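Long-range contact in D-galactonate dehydratase family member SEN1436 (Salmonella enterica subsp. enterica serovar Enteritidis, PDB 3TW9), which dehydrates D-gluconate to 2-dehydro-3-deoxy-D-gluconate with low activity in vitro, using one magnesium ion per subunit, and probably has no significant role in D-gluconate degradation in vivo: residues C[36-49]-C[61-74]. Sequence-based numbering, arbitrary orientation.
Sequences TILTAPGGIDLAVV and LGCATFTQRIFAVK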
ATOM      1  N   THR C  36      18.759  -9.072  20.761  1.00 26.05           N
ATOM      2  CA  THR C  36      19.554  -8.632  19.635  1.00 26.36           C
ATOM      3  C   THR C  36      20.758  -9.534  19.546  1.00 33.37           C
ATOM      4  O   THR C  36      21.570  -9.580  20.465  1.00 33.31           O
ATOM      5  CB  THR C  36      20.046  -7.188  19.782  1.00 34.95           C
ATOM      6  OG1 THR C  36      18.930  -6.341  20.011  1.00 27.45           O
ATOM      7  CG2 THR C  36      20.737  -6.722  18.503  1.00 40.01           C
ATOM      8  N   ILE C  37      20.856 -10.247  18.432  1.00 24.34           N
ATOM      9  CA  ILE C  37      22.025 -11.070  18.127  1.00 24.31           C
ATOM     10  C   ILE C  37      22.974 -10.313  17.224  1.00 26.06           C
ATOM     11  O   ILE C  37      22.599  -9.902  16.115  1.00 27.22           O
ATOM     12  CB  ILE C  37      21.598 -12.425  17.481  1.00 21.84           C
ATOM     13  CG1 ILE C  37      20.598 -13.149  18.396  1.00 27.52           C
ATOM     14  CG2 ILE C  37      22.833 -13.308  17.164  1.00 27.03           C
ATOM     15  CD1 ILE C  37      19.669 -14.144  17.671  1.00 28.63           C
ATOM     16  N   LEU C  38      24.195 -10.092  17.708  1.00 22.69           N
ATOM     17  CA  LEU C  38      25.218  -9.430  16.925  1.00 22.44           C
ATOM     18  C   LEU C  38      26.245 -10.433  16.382  1.00 30.33           C
ATOM     19  O   LEU C  38      26.906 -11.141  17.144  1.00 29.87           O
ATOM     20  CB  LEU C  38      25.920  -8.356  17.751  1.00 24.98           C
ATOM     21  CG  LEU C  38      25.124  -7.107  18.176  1.00 25.60           C
ATOM     22  CD1 LEU C  38      26.110  -6.137  18.783  1.00 28.92           C
ATOM     23  CD2 LEU C  38      24.444  -6.445  17.009  1.00 24.66           C
ATOM     24  N   THR C  39      26.395 -10.475  15.067  1.00 23.30           N
ATOM     25  CA  THR C  39      27.269 -11.483  14.427  1.00 22.29           C
ATOM     26  C   THR C  39      27.854 -10.937  13.116  1.00 31.43           C
ATOM     27  O   THR C  39      27.217 -10.137  12.432  1.00 26.54           O
ATOM     28  CB  THR C  39      26.504 -12.839  14.212  1.00 28.72           C
ATOM     29  OG1 THR C  39      27.400 -13.848  13.718  1.00 27.15           O
ATOM     30  CG2 THR C  39      25.302 -12.681  13.249  1.00 28.24           C
ATOM     31  N   ALA C  40      29.068 -11.348  12.765  1.00 24.66           N
ATOM     32  CA  ALA C  40      29.666 -10.896  11.505  1.00 25.33           C
ATOM     33  C   ALA C  40      30.297 -12.047  10.674  1.00 21.43           C
ATOM     34  O   ALA C  40      31.489 -11.994  10.377  1.00 27.14           O
ATOM     35  CB  ALA C  40      30.709  -9.832  11.786  1.00 22.61           C
ATOM     36  N   PRO C  41      29.502 -13.072  10.300  1.00 23.84           N
ATOM     37  CA  PRO C  41      30.088 -14.218   9.570  1.00 25.24           C
ATOM     38  C   PRO C  41      30.693 -13.882   8.209  1.00 31.13           C
ATOM     39  O   PRO C  41      31.589 -14.603   7.724  1.00 28.81           O
ATOM     40  CB  PRO C  41      28.888 -15.161   9.385  1.00 28.32           C
ATOM     41  CG  PRO C  41      27.873 -14.709  10.345  1.00 27.64           C
ATOM     42  CD  PRO C  41      28.048 -13.233  10.436  1.00 23.96           C
ATOM     43  N   GLY C  42      30.210 -12.797   7.599  1.00 21.81           N
ATOM     44  CA  GLY C  42      30.753 -12.297   6.340  1.00 24.30           C
ATOM     45  C   GLY C  42      31.788 -11.213   6.520  1.00 26.67           C
ATOM     46  O   GLY C  42      32.138 -10.525   5.561  1.00 28.65           O
ATOM     47  N   GLY C  43      32.272 -11.035   7.753  1.00 24.69           N
ATOM     48  CA  GLY C  43      33.245  -9.983   8.051  1.00 24.67           C
ATOM     49  C   GLY C  43      32.631  -8.586   8.071  1.00 24.73           C
ATOM     50  O   GLY C  43      33.339  -7.586   7.961  1.00 26.05           O
ATOM     51  N   ILE C  44      31.308  -8.529   8.223  1.00 22.77           N
ATOM     52  CA  ILE C  44      30.555  -7.255   8.229  1.00 25.39           C
ATOM     53  C   ILE C  44      29.564  -7.344   9.403  1.00 24.18           C
ATOM     54  O   ILE C  44      28.808  -8.322   9.502  1.00 26.84           O
ATOM     55  CB  ILE C  44      29.760  -7.057   6.898  1.00 21.66           C
ATOM     56  CG1 ILE C  44      30.687  -6.951   5.679  1.00 28.39           C
ATOM     57  CG2 ILE C  44      28.884  -5.793   6.991  1.00 25.98           C
ATOM     58  CD1 ILE C  44      29.996  -7.161   4.334  1.00 26.00           C
ATOM     59  N   ASP C  45      29.570  -6.358  10.305  1.00 20.73           N
ATOM     60  CA  ASP C  45      28.698  -6.414  11.493  1.00 27.25           C
ATOM     61  C   ASP C  45      27.210  -6.456  11.123  1.00 25.19           C
ATOM     62  O   ASP C  45      26.736  -5.621  10.353  1.00 23.76           O
ATOM     63  CB  ASP C  45      28.949  -5.197  12.402  1.00 28.12           C
ATOM     64  CG  ASP C  45      30.314  -5.230  13.084  1.00 34.36           C
ATOM     65  OD1 ASP C  45      31.069  -6.226  12.950  1.00 28.39           O
ATOM     66  OD2 ASP C  45      30.622  -4.247  13.770  1.00 28.19           O
ATOM     67  N   LEU C  46      26.501  -7.435  11.674  1.00 23.78           N
ATOM     68  CA  LEU C  46      25.063  -7.609  11.470  1.00 24.40           C
ATOM     69  C   LEU C  46      24.315  -7.566  12.802  1.00 23.66           C
ATOM     70  O   LEU C  46      24.863  -7.960  13.845  1.00 22.91           O
ATOM     71  CB  LEU C  46      24.758  -8.948  10.783  1.00 23.81           C
ATOM     72  CG  LEU C  46      25.542  -9.365   9.542  1.00 22.51           C
ATOM     73  CD1 LEU C  46      25.178 -10.803   9.125  1.00 22.69           C
ATOM     74  CD2 LEU C  46      25.360  -8.357   8.361  1.00 18.26           C
ATOM     75  N   ALA C  47      23.073  -7.078  12.762  1.00 26.97           N
ATOM     76  CA  ALA C  47      22.159  -7.197  13.903  1.00 25.71           C
ATOM     77  C   ALA C  47      20.912  -7.911  13.465  1.00 25.15           C
ATOM     78  O   ALA C  47      20.260  -7.541  12.491  1.00 25.26           O
ATOM     79  CB  ALA C  47      21.789  -5.835  14.489  1.00 21.25           C
ATOM     80  N   VAL C  48      20.593  -8.965  14.194  1.00 22.58           N
ATOM     81  CA  VAL C  48      19.402  -9.734  13.963  1.00 23.31           C
ATOM     82  C   VAL C  48      18.627  -9.768  15.270  1.00 28.20           C
ATOM     83  O   VAL C  48      19.173 -10.116  16.319  1.00 29.22           O
ATOM     84  CB  VAL C  48      19.740 -11.188  13.507  1.00 22.29           C
ATOM     85  CG1 VAL C  48      18.483 -12.056  13.505  1.00 25.60           C
ATOM     86  CG2 VAL C  48      20.389 -11.164  12.144  1.00 19.35           C
ATOM     87  N   VAL C  49      17.358  -9.384  15.199  1.00 20.33           N
ATOM     88  CA  VAL C  49      16.435  -9.492  16.328  1.00 22.34           C
ATOM     89  C   VAL C  49      15.728 -10.836  16.322  1.00 26.73           C
ATOM     90  O   VAL C  49      15.178 -11.227  15.296  1.00 23.49           O
ATOM     91  CB  VAL C  49      15.359  -8.334  16.292  1.00 24.95           C
ATOM     92  CG1 VAL C  49      14.190  -8.567  17.270  1.00 33.11           C
ATOM     93  CG2 VAL C  49      16.011  -7.005  16.617  1.00 22.61           C
ATOM     94  N   LEU C  61      12.426 -13.815  13.318  1.00 23.07           N
ATOM     95  CA  LEU C  61      13.698 -13.150  13.119  1.00 22.37           C
ATOM     96  C   LEU C  61      13.527 -11.936  12.216  1.00 20.73           C
ATOM     97  O   LEU C  61      12.775 -11.987  11.227  1.00 21.73           O
ATOM     98  CB  LEU C  61      14.747 -14.063  12.490  1.00 21.83           C
ATOM     99  CG  LEU C  61      15.036 -15.339  13.271  1.00 29.42           C
ATOM    100  CD1 LEU C  61      15.975 -16.176  12.422  1.00 25.04           C
ATOM    101  CD2 LEU C  61      15.630 -14.977  14.630  1.00 26.23           C
ATOM    102  N   GLY C  62      14.275 -10.881  12.542  1.00 25.46           N
ATOM    103  CA  GLY C  62      14.241  -9.655  11.769  1.00 25.12           C
ATOM    104  C   GLY C  62      15.620  -9.047  11.622  1.00 21.96           C
ATOM    105  O   GLY C  62      16.489  -9.261  12.453  1.00 24.71           O
ATOM    106  N   CYS C  63      15.828  -8.309  10.538  1.00 22.47           N
ATOM    107  CA  CYS C  63      17.089  -7.645  10.327  1.00 22.00           C
ATOM    108  C   CYS C  63      17.058  -6.239  10.907  1.00 24.61           C
ATOM    109  O   CYS C  63      16.111  -5.472  10.643  1.00 24.85           O
ATOM    110  CB  CYS C  63      17.468  -7.585   8.842  1.00 16.91           C
ATOM    111  SG  CYS C  63      19.183  -7.127   8.520  1.00 21.88           S
ATOM    112  N   ALA C  64      18.131  -5.905  11.638  1.00 21.77           N
ATOM    113  CA  ALA C  64      18.367  -4.557  12.161  1.00 17.55           C
ATOM    114  C   ALA C  64      19.723  -4.014  11.759  1.00 24.52           C
ATOM    115  O   ALA C  64      20.329  -3.233  12.500  1.00 20.96           O
ATOM    116  CB  ALA C  64      18.208  -4.554  13.723  1.00 20.63           C
ATOM    117  N   THR C  65      20.219  -4.422  10.586  1.00 17.74           N
ATOM    118  CA  THR C  65      21.581  -4.124  10.204  1.00 16.60           C
ATOM    119  C   THR C  65      21.763  -2.725   9.598  1.00 21.00           C
ATOM    120  O   THR C  65      21.506  -2.519   8.393  1.00 19.99           O
ATOM    121  CB  THR C  65      22.125  -5.241   9.272  1.00 21.90           C
ATOM    122  OG1 THR C  65      21.912  -6.527   9.909  1.00 23.27           O
ATOM    123  CG2 THR C  65      23.607  -5.043   8.939  1.00 22.73           C
ATOM    124  N   PHE C  66      22.138  -1.788  10.472  1.00 21.72           N
ATOM    125  CA  PHE C  66      22.844  -0.564  10.110  1.00 19.36           C
ATOM    126  C   PHE C  66      24.253  -0.847  10.621  1.00 26.97           C
ATOM    127  O   PHE C  66      24.571  -0.603  11.785  1.00 22.92           O
ATOM    128  CB  PHE C  66      22.172   0.637  10.814  1.00 21.78           C
ATOM    129  CG  PHE C  66      22.908   1.958  10.710  1.00 17.82           C
ATOM    130  CD1 PHE C  66      23.920   2.186   9.779  1.00 22.53           C
ATOM    131  CD2 PHE C  66      22.530   3.009  11.544  1.00 23.71           C
ATOM    132  CE1 PHE C  66      24.564   3.412   9.693  1.00 14.59           C
ATOM    133  CE2 PHE C  66      23.167   4.258  11.460  1.00 21.68           C
ATOM    134  CZ  PHE C  66      24.195   4.454  10.537  1.00 21.28           C
ATOM    135  N   THR C  67      25.097  -1.355   9.724  1.00 23.33           N
ATOM    136  CA  THR C  67      26.403  -1.913  10.124  1.00 24.69           C
ATOM    137  C   THR C  67      27.334  -0.917  10.838  1.00 21.73           C
ATOM    138  O   THR C  67      27.974  -1.268  11.846  1.00 21.91           O
ATOM    139  CB  THR C  67      27.132  -2.608   8.931  1.00 19.17           C
ATOM    140  OG1 THR C  67      28.206  -3.417   9.424  1.00 27.82           O
ATOM    141  CG2 THR C  67      27.736  -1.599   7.958  1.00 25.92           C
ATOM    142  N   GLN C  68      27.361   0.329  10.355  1.00 20.50           N
ATOM    143  CA  GLN C  68      28.267   1.348  10.906  1.00 18.18           C
ATOM    144  C   GLN C  68      27.890   1.798  12.323  1.00 22.05           C
ATOM    145  O   GLN C  68      28.698   2.449  12.990  1.00 21.72           O
ATOM    146  CB  GLN C  68      28.379   2.543   9.975  1.00 22.15           C
ATOM    147  CG  GLN C  68      28.956   2.222   8.590  1.00 22.94           C
ATOM    148  CD  GLN C  68      27.896   1.837   7.559  1.00 19.78           C
ATOM    149  OE1 GLN C  68      26.755   1.575   7.891  1.00 20.72           O
ATOM    150  NE2 GLN C  68      28.301   1.785   6.294  1.00 21.57           N
ATOM    151  N   ARG C  69      26.683   1.464  12.772  1.00 22.93           N
ATOM    152  CA  ARG C  69      26.234   1.876  14.113  1.00 21.04           C
ATOM    153  C   ARG C  69      25.629   0.712  14.873  1.00 19.48           C
ATOM    154  O   ARG C  69      24.777   0.893  15.741  1.00 20.29           O
ATOM    155  CB  ARG C  69      25.297   3.103  14.058  1.00 20.08           C
ATOM    156  CG  ARG C  69      25.961   4.404  13.585  1.00 21.37           C
ATOM    157  CD  ARG C  69      26.970   4.985  14.573  1.00 18.20           C
ATOM    158  NE  ARG C  69      27.551   6.252  14.119  1.00 19.32           N
ATOM    159  CZ  ARG C  69      28.570   6.385  13.260  1.00 21.65           C
ATOM    160  NH1 ARG C  69      29.182   5.321  12.758  1.00 22.25           N
ATOM    161  NH2 ARG C  69      29.003   7.599  12.918  1.00 20.57           N
ATOM    162  N   ILE C  70      26.119  -0.497  14.574  1.00 20.91           N
ATOM    163  CA  ILE C  70      25.530  -1.705  15.101  1.00 21.37           C
ATOM    164  C   ILE C  70      25.328  -1.747  16.616  1.00 18.18           C
ATOM    165  O   ILE C  70      24.306  -2.228  17.063  1.00 21.16           O
ATOM    166  CB  ILE C  70      26.279  -2.990  14.580  1.00 19.12           C
ATOM    167  CG1 ILE C  70      25.283  -4.111  14.285  1.00 24.37           C
ATOM    168  CG2 ILE C  70      27.364  -3.470  15.555  1.00 28.35           C
ATOM    169  CD1 ILE C  70      24.434  -3.875  13.062  1.00 28.56           C
ATOM    170  N   PHE C  71      26.284  -1.206  17.395  1.00 25.21           N
ATOM    171  CA  PHE C  71      26.181  -1.267  18.862  1.00 23.30           C
ATOM    172  C   PHE C  71      25.111  -0.321  19.384  1.00 22.90           C
ATOM    173  O   PHE C  71      24.443  -0.632  20.354  1.00 23.79           O
ATOM    174  CB  PHE C  71      27.532  -1.008  19.554  1.00 20.43           C
ATOM    175  CG  PHE C  71      28.578  -2.028  19.236  1.00 29.07           C
ATOM    176  CD1 PHE C  71      28.372  -3.367  19.564  1.00 30.51           C
ATOM    177  CD2 PHE C  71      29.785  -1.649  18.673  1.00 29.47           C
ATOM    178  CE1 PHE C  71      29.350  -4.331  19.293  1.00 39.26           C
ATOM    179  CE2 PHE C  71      30.771  -2.601  18.402  1.00 38.34           C
ATOM    180  CZ  PHE C  71      30.548  -3.941  18.708  1.00 30.96           C
ATOM    181  N   ALA C  72      24.930   0.813  18.701  1.00 25.60           N
ATOM    182  CA  ALA C  72      23.853   1.748  19.035  1.00 20.09           C
ATOM    183  C   ALA C  72      22.455   1.201  18.694  1.00 20.25           C
ATOM    184  O   ALA C  72      21.482   1.431  19.437  1.00 21.77           O
ATOM    185  CB  ALA C  72      24.109   3.133  18.385  1.00 20.20           C
ATOM    186  N   VAL C  73      22.367   0.461  17.588  1.00 20.50           N
ATOM    187  CA  VAL C  73      21.159  -0.296  17.252  1.00 23.50           C
ATOM    188  C   VAL C  73      20.797  -1.316  18.351  1.00 25.03           C
ATOM    189  O   VAL C  73      19.648  -1.380  18.785  1.00 21.90           O
ATOM    190  CB  VAL C  73      21.291  -0.971  15.875  1.00 21.82           C
ATOM    191  CG1 VAL C  73      20.064  -1.882  15.592  1.00 21.32           C
ATOM    192  CG2 VAL C  73      21.439   0.104  14.781  1.00 21.29           C
ATOM    193  N   LYS C  74      21.786  -2.092  18.799  1.00 21.14           N
ATOM    194  CA  LYS C  74      21.590  -3.023  19.930  1.00 20.59           C
ATOM    195  C   LYS C  74      21.112  -2.309  21.179  1.00 17.59           C
ATOM    196  O   LYS C  74      20.145  -2.744  21.798  1.00 22.02           O
ATOM    197  CB  LYS C  74      22.874  -3.801  20.227  1.00 23.11           C
ATOM    198  CG  LYS C  74      22.763  -4.696  21.486  1.00 28.77           C
ATOM    199  CD  LYS C  74      24.051  -5.477  21.744  1.00 33.17           C
ATOM    200  CE  LYS C  74      23.894  -6.426  22.937  1.00 42.51           C
ATOM    201  NZ  LYS C  74      22.846  -7.472  22.695  1.00 44.49           N
TER
HETATM  202  O   HOH W   1      19.923  -8.854  23.372  1.00 30.85           O
HETATM  203  O   HOH W   2      29.685  -1.459  13.859  1.00 25.18           O
HETATM  204  O   HOH W   3      31.157  -4.007   9.691  1.00 35.15           O
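Ile70, on the first turn of helix 70-85, points into the antiparallel sheet: its CD1 meets the CB of Ala47 at 3.6 Å, while CG1 lies 3.7 Å from CD2 of Leu38, the two branched chains sliding past each other in opposite directions. Alanine suits position 47, since its single methyl meets both Ile70 and the CB of Ala64. Farther along, CD1 of Leu38 touches both the Phe71 ring, approached obliquely, and CD of Lys74. The aliphatic stem of Lys74 runs extended past Thr36, then bends at its last torsion (chi4 63°), bringing NZ to a weak bond with Thr36 O and a salt bridge with Asp78. Gly62 and Val49 form a hydrogen-bonded antiparallel pair; beyond it Ala64 N bonds Ala47 O at 2.8 Å. Past the strand end threonines take over: Thr65 OG1 accepts from Ala47 N (3.1 Å), and chi1 of -165° swings Thr67 OG1 toward Asp45, where it donates in the carbonyl plane to a lone pair of Asp45 O at 2.8 Å. The Asp45 carboxylate accepts backbone N-H groups of Glu423 and Gly424. Apolar packing thus holds helix to sheet in the N-terminal capping domain of this enolase-superfamily enzyme, while hydroxyl bonds tie down the loop carrying substrate-binding Gln68.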